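Local atomic coordinates of enoyl-CoA hydratase (Thermus thermophilus, PDB entry 1WZ8), a protein that probably catalyses the reversible hydration of enoyl-CoA thioesters to hydroxyacyl-CoA, as a hexameric member of the crotonase family. Residues V97-A109 against L214-R226. Residues are numbered along the deposited sequence; the frame is centred on the assembly and turned at random.
Sequences VLGPLNFPRPVVA and LHHTKHALNHWYR
Lys218 leaves its helix with CG anti to the backbone N (chi1 164°), and the chain stays extended to its ammonium, which reaches the C-terminal part of helix 83-102 and the residues that follow. There NZ donates to Pro100 O at 2.8 Å and to Arg105 O at 2.9 Å. A weak bond to Phe103 O joins them. NZ lies nearly in line with the Pro100 carbonyl but above the plane of the Arg105 carbonyl. It also forms a salt bridge with Asp127, which would balance its buried charge.

Arg226 is extended from CG to NE, with CG beside the backbone N. Its guanidinium meets Asn102 side-on, the amide and guanidinium planes 9° apart. NE and NH2 both donate to Asn102 OD1, each at 2.9 Å. NH1 is held within its own helix by His219 O. With an alanine in place of Arg226, Asn102 OD1 would probably lose both of these donors, and its amide would be freer to turn.

Asn222 ND2 donates to Leu101 O at 2.8 Å, on a lone pair, and its OD1 binds Lys166 of a second subunit. Leu101 CD2 lies 3.9 Å from Tyr225 CD2. Pro104 CB sits over one face of the His215 ring, a CH-pi contact 3.7 Å from the centroid. A water bridges Pro104 O, His215 O and His215 ND1.

The contact ties a helix C-terminal region, and the turn leading into strand 107-111 of the central sheet, to helix 211-226. That helix also touches two other subunits, so the contact joins the crotonase core to a helix at the subunit interfaces of the hexamer.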
# COMPACT_ATOMS: atom_id res chain seq x y z
N VAL A 97 3.15 -20.96 4.53
CA VAL A 97 2.77 -20.21 3.33
C VAL A 97 3.93 -19.38 2.78
O VAL A 97 4.20 -19.40 1.57
CB VAL A 97 1.56 -19.28 3.64
CG1 VAL A 97 1.25 -18.39 2.44
CG2 VAL A 97 0.35 -20.12 3.99
N LEU A 98 4.62 -18.66 3.65
CA LEU A 98 5.74 -17.83 3.22
C LEU A 98 6.95 -18.65 2.79
O LEU A 98 7.73 -18.22 1.94
CB LEU A 98 6.14 -16.86 4.33
CG LEU A 98 5.04 -15.89 4.77
CD1 LEU A 98 5.61 -14.92 5.81
CD2 LEU A 98 4.51 -15.12 3.57
N GLY A 99 7.10 -19.83 3.38
CA GLY A 99 8.22 -20.68 3.04
C GLY A 99 8.29 -20.90 1.54
O GLY A 99 9.30 -20.58 0.91
N PRO A 100 7.22 -21.44 0.94
CA PRO A 100 7.20 -21.68 -0.50
C PRO A 100 7.30 -20.37 -1.29
O PRO A 100 8.02 -20.29 -2.29
CB PRO A 100 5.85 -22.37 -0.71
CG PRO A 100 5.63 -23.08 0.59
CD PRO A 100 6.05 -22.04 1.60
N LEU A 101 6.60 -19.34 -0.82
CA LEU A 101 6.62 -18.04 -1.50
C LEU A 101 7.99 -17.41 -1.56
O LEU A 101 8.36 -16.81 -2.56
CB LEU A 101 5.66 -17.05 -0.83
CG LEU A 101 4.15 -17.21 -1.02
CD1 LEU A 101 3.46 -15.95 -0.50
CD2 LEU A 101 3.82 -17.40 -2.49
N ASN A 102 8.76 -17.55 -0.48
CA ASN A 102 10.09 -16.97 -0.45
C ASN A 102 11.21 -17.90 -0.89
O ASN A 102 12.37 -17.50 -0.93
CB ASN A 102 10.37 -16.37 0.93
CG ASN A 102 9.55 -15.12 1.20
OD1 ASN A 102 9.42 -14.26 0.33
ND2 ASN A 102 8.99 -15.02 2.39
N PHE A 103 10.87 -19.15 -1.21
CA PHE A 103 11.88 -20.09 -1.68
C PHE A 103 12.23 -19.58 -3.08
O PHE A 103 11.35 -19.21 -3.83
CB PHE A 103 11.32 -21.50 -1.76
CG PHE A 103 12.35 -22.54 -2.08
CD1 PHE A 103 13.40 -22.78 -1.20
CD2 PHE A 103 12.31 -23.23 -3.28
CE1 PHE A 103 14.40 -23.70 -1.51
CE2 PHE A 103 13.30 -24.16 -3.61
CZ PHE A 103 14.35 -24.39 -2.72
N PRO A 104 13.53 -19.55 -3.44
CA PRO A 104 13.91 -19.06 -4.77
C PRO A 104 13.49 -19.84 -6.01
O PRO A 104 13.30 -19.25 -7.07
CB PRO A 104 15.43 -18.94 -4.66
CG PRO A 104 15.79 -20.02 -3.68
CD PRO A 104 14.72 -19.88 -2.63
N ARG A 105 13.34 -21.16 -5.88
CA ARG A 105 12.96 -21.98 -7.03
C ARG A 105 11.45 -22.20 -7.12
O ARG A 105 10.74 -22.15 -6.12
CB ARG A 105 13.66 -23.34 -6.97
CG ARG A 105 15.12 -23.27 -6.57
CD ARG A 105 15.88 -22.29 -7.44
NE ARG A 105 17.16 -21.92 -6.85
CZ ARG A 105 17.91 -20.91 -7.28
NH1 ARG A 105 17.51 -20.17 -8.31
NH2 ARG A 105 19.05 -20.63 -6.67
N PRO A 106 10.95 -22.45 -8.34
CA PRO A 106 9.51 -22.69 -8.54
C PRO A 106 9.09 -23.94 -7.78
O PRO A 106 9.84 -24.92 -7.73
CB PRO A 106 9.40 -22.87 -10.05
CG PRO A 106 10.51 -21.99 -10.57
CD PRO A 106 11.64 -22.33 -9.63
N VAL A 107 7.90 -23.89 -7.20
CA VAL A 107 7.36 -25.01 -6.43
C VAL A 107 6.06 -25.47 -7.09
O VAL A 107 5.19 -24.66 -7.37
CB VAL A 107 7.07 -24.60 -4.97
CG1 VAL A 107 6.44 -25.76 -4.20
CG2 VAL A 107 8.35 -24.14 -4.30
N VAL A 108 5.96 -26.77 -7.34
CA VAL A 108 4.78 -27.35 -7.96
C VAL A 108 4.13 -28.31 -6.97
O VAL A 108 4.83 -29.04 -6.27
CB VAL A 108 5.15 -28.15 -9.23
CG1 VAL A 108 3.90 -28.77 -9.84
CG2 VAL A 108 5.86 -27.25 -10.23
N ALA A 109 2.81 -28.30 -6.90
CA ALA A 109 2.10 -29.20 -6.00
C ALA A 109 1.22 -30.16 -6.79
O ALA A 109 0.43 -29.75 -7.63
CB ALA A 109 1.25 -28.40 -5.02
N LEU A 214 13.85 -17.36 -13.70
CA LEU A 214 12.68 -17.90 -13.00
C LEU A 214 12.63 -17.38 -11.57
O LEU A 214 11.57 -17.00 -11.07
CB LEU A 214 12.72 -19.44 -13.01
CG LEU A 214 12.32 -20.10 -14.33
CD1 LEU A 214 12.72 -21.57 -14.32
CD2 LEU A 214 10.82 -19.95 -14.54
N HIS A 215 13.78 -17.37 -10.90
CA HIS A 215 13.87 -16.90 -9.53
C HIS A 215 13.40 -15.44 -9.47
O HIS A 215 12.54 -15.09 -8.66
CB HIS A 215 15.31 -16.99 -9.03
CG HIS A 215 15.55 -16.33 -7.71
ND1 HIS A 215 14.56 -16.22 -6.75
CD2 HIS A 215 16.64 -15.73 -7.19
CE1 HIS A 215 15.05 -15.58 -5.69
NE2 HIS A 215 16.31 -15.28 -5.94
N HIS A 216 13.94 -14.61 -10.35
CA HIS A 216 13.57 -13.20 -10.38
C HIS A 216 12.11 -12.94 -10.74
O HIS A 216 11.49 -12.04 -10.18
CB HIS A 216 14.51 -12.45 -11.33
CG HIS A 216 15.92 -12.39 -10.84
ND1 HIS A 216 16.93 -11.80 -11.55
CD2 HIS A 216 16.47 -12.83 -9.68
CE1 HIS A 216 18.06 -11.87 -10.85
NE2 HIS A 216 17.81 -12.50 -9.72
N THR A 217 11.56 -13.73 -11.66
CA THR A 217 10.17 -13.55 -12.05
C THR A 217 9.25 -13.96 -10.90
O THR A 217 8.28 -13.26 -10.59
CB THR A 217 9.83 -14.39 -13.31
OG1 THR A 217 10.68 -14.00 -14.39
CG2 THR A 217 8.38 -14.16 -13.73
N LYS A 218 9.56 -15.09 -10.27
CA LYS A 218 8.76 -15.56 -9.14
C LYS A 218 8.83 -14.53 -8.03
O LYS A 218 7.81 -14.15 -7.46
CB LYS A 218 9.28 -16.91 -8.61
CG LYS A 218 8.74 -17.26 -7.23
CD LYS A 218 9.14 -18.65 -6.77
CE LYS A 218 8.65 -18.91 -5.35
NZ LYS A 218 8.82 -20.32 -4.94
N HIS A 219 10.04 -14.08 -7.72
CA HIS A 219 10.24 -13.11 -6.66
C HIS A 219 9.45 -11.83 -6.88
O HIS A 219 8.77 -11.34 -5.98
CB HIS A 219 11.73 -12.76 -6.53
CG HIS A 219 12.02 -11.80 -5.42
ND1 HIS A 219 11.95 -12.15 -4.09
CD2 HIS A 219 12.36 -10.49 -5.45
CE1 HIS A 219 12.23 -11.10 -3.35
NE2 HIS A 219 12.49 -10.08 -4.15
N ALA A 220 9.54 -11.28 -8.09
CA ALA A 220 8.84 -10.05 -8.42
C ALA A 220 7.32 -10.22 -8.34
O ALA A 220 6.62 -9.36 -7.81
CB ALA A 220 9.24 -9.57 -9.81
N LEU A 221 6.81 -11.33 -8.87
CA LEU A 221 5.37 -11.57 -8.81
C LEU A 221 4.90 -11.72 -7.37
O LEU A 221 3.85 -11.20 -6.99
CB LEU A 221 4.99 -12.83 -9.59
CG LEU A 221 4.97 -12.79 -11.12
CD1 LEU A 221 4.78 -14.21 -11.65
CD2 LEU A 221 3.85 -11.89 -11.62
N ASN A 222 5.69 -12.42 -6.55
CA ASN A 222 5.30 -12.64 -5.16
C ASN A 222 5.21 -11.39 -4.30
O ASN A 222 4.65 -11.42 -3.22
CB ASN A 222 6.20 -13.70 -4.52
CG ASN A 222 5.77 -15.11 -4.89
OD1 ASN A 222 4.70 -15.31 -5.46
ND2 ASN A 222 6.60 -16.10 -4.56
N HIS A 223 5.76 -10.28 -4.79
CA HIS A 223 5.66 -9.03 -4.04
C HIS A 223 4.18 -8.61 -3.99
O HIS A 223 3.80 -7.79 -3.16
CB HIS A 223 6.49 -7.92 -4.68
CG HIS A 223 7.90 -7.85 -4.16
ND1 HIS A 223 8.19 -7.81 -2.81
CD2 HIS A 223 9.09 -7.78 -4.81
CE1 HIS A 223 9.50 -7.71 -2.65
NE2 HIS A 223 10.07 -7.69 -3.85
N TRP A 224 3.37 -9.16 -4.88
CA TRP A 224 1.95 -8.84 -4.85
C TRP A 224 1.37 -9.41 -3.57
O TRP A 224 0.56 -8.77 -2.90
CB TRP A 224 1.20 -9.41 -6.06
CG TRP A 224 1.32 -8.57 -7.29
CD1 TRP A 224 2.38 -8.53 -8.15
CD2 TRP A 224 0.37 -7.62 -7.78
NE1 TRP A 224 2.14 -7.62 -9.15
CE2 TRP A 224 0.91 -7.04 -8.94
CE3 TRP A 224 -0.90 -7.21 -7.34
CZ2 TRP A 224 0.24 -6.07 -9.68
CZ3 TRP A 224 -1.58 -6.23 -8.08
CH2 TRP A 224 -1.00 -5.68 -9.24
N TYR A 225 1.79 -10.62 -3.22
CA TYR A 225 1.31 -11.24 -1.99
C TYR A 225 1.95 -10.57 -0.77
O TYR A 225 1.28 -10.30 0.22
CB TYR A 225 1.65 -12.73 -1.96
CG TYR A 225 0.84 -13.60 -2.89
CD1 TYR A 225 -0.56 -13.50 -2.93
CD2 TYR A 225 1.45 -14.57 -3.69
CE1 TYR A 225 -1.32 -14.35 -3.73
CE2 TYR A 225 0.70 -15.42 -4.49
CZ TYR A 225 -0.68 -15.31 -4.50
OH TYR A 225 -1.43 -16.17 -5.26
N ARG A 226 3.25 -10.30 -0.86
CA ARG A 226 3.97 -9.69 0.25
C ARG A 226 3.37 -8.36 0.68
O ARG A 226 3.40 -8.02 1.87
CB ARG A 226 5.45 -9.52 -0.09
CG ARG A 226 6.17 -10.83 -0.38
CD ARG A 226 7.69 -10.64 -0.42
NE ARG A 226 8.38 -11.85 -0.84
CZ ARG A 226 8.79 -12.09 -2.08
NH1 ARG A 226 8.59 -11.19 -3.03
NH2 ARG A 226 9.40 -13.24 -2.37
O HOH W 1 11.87 -16.65 -6.41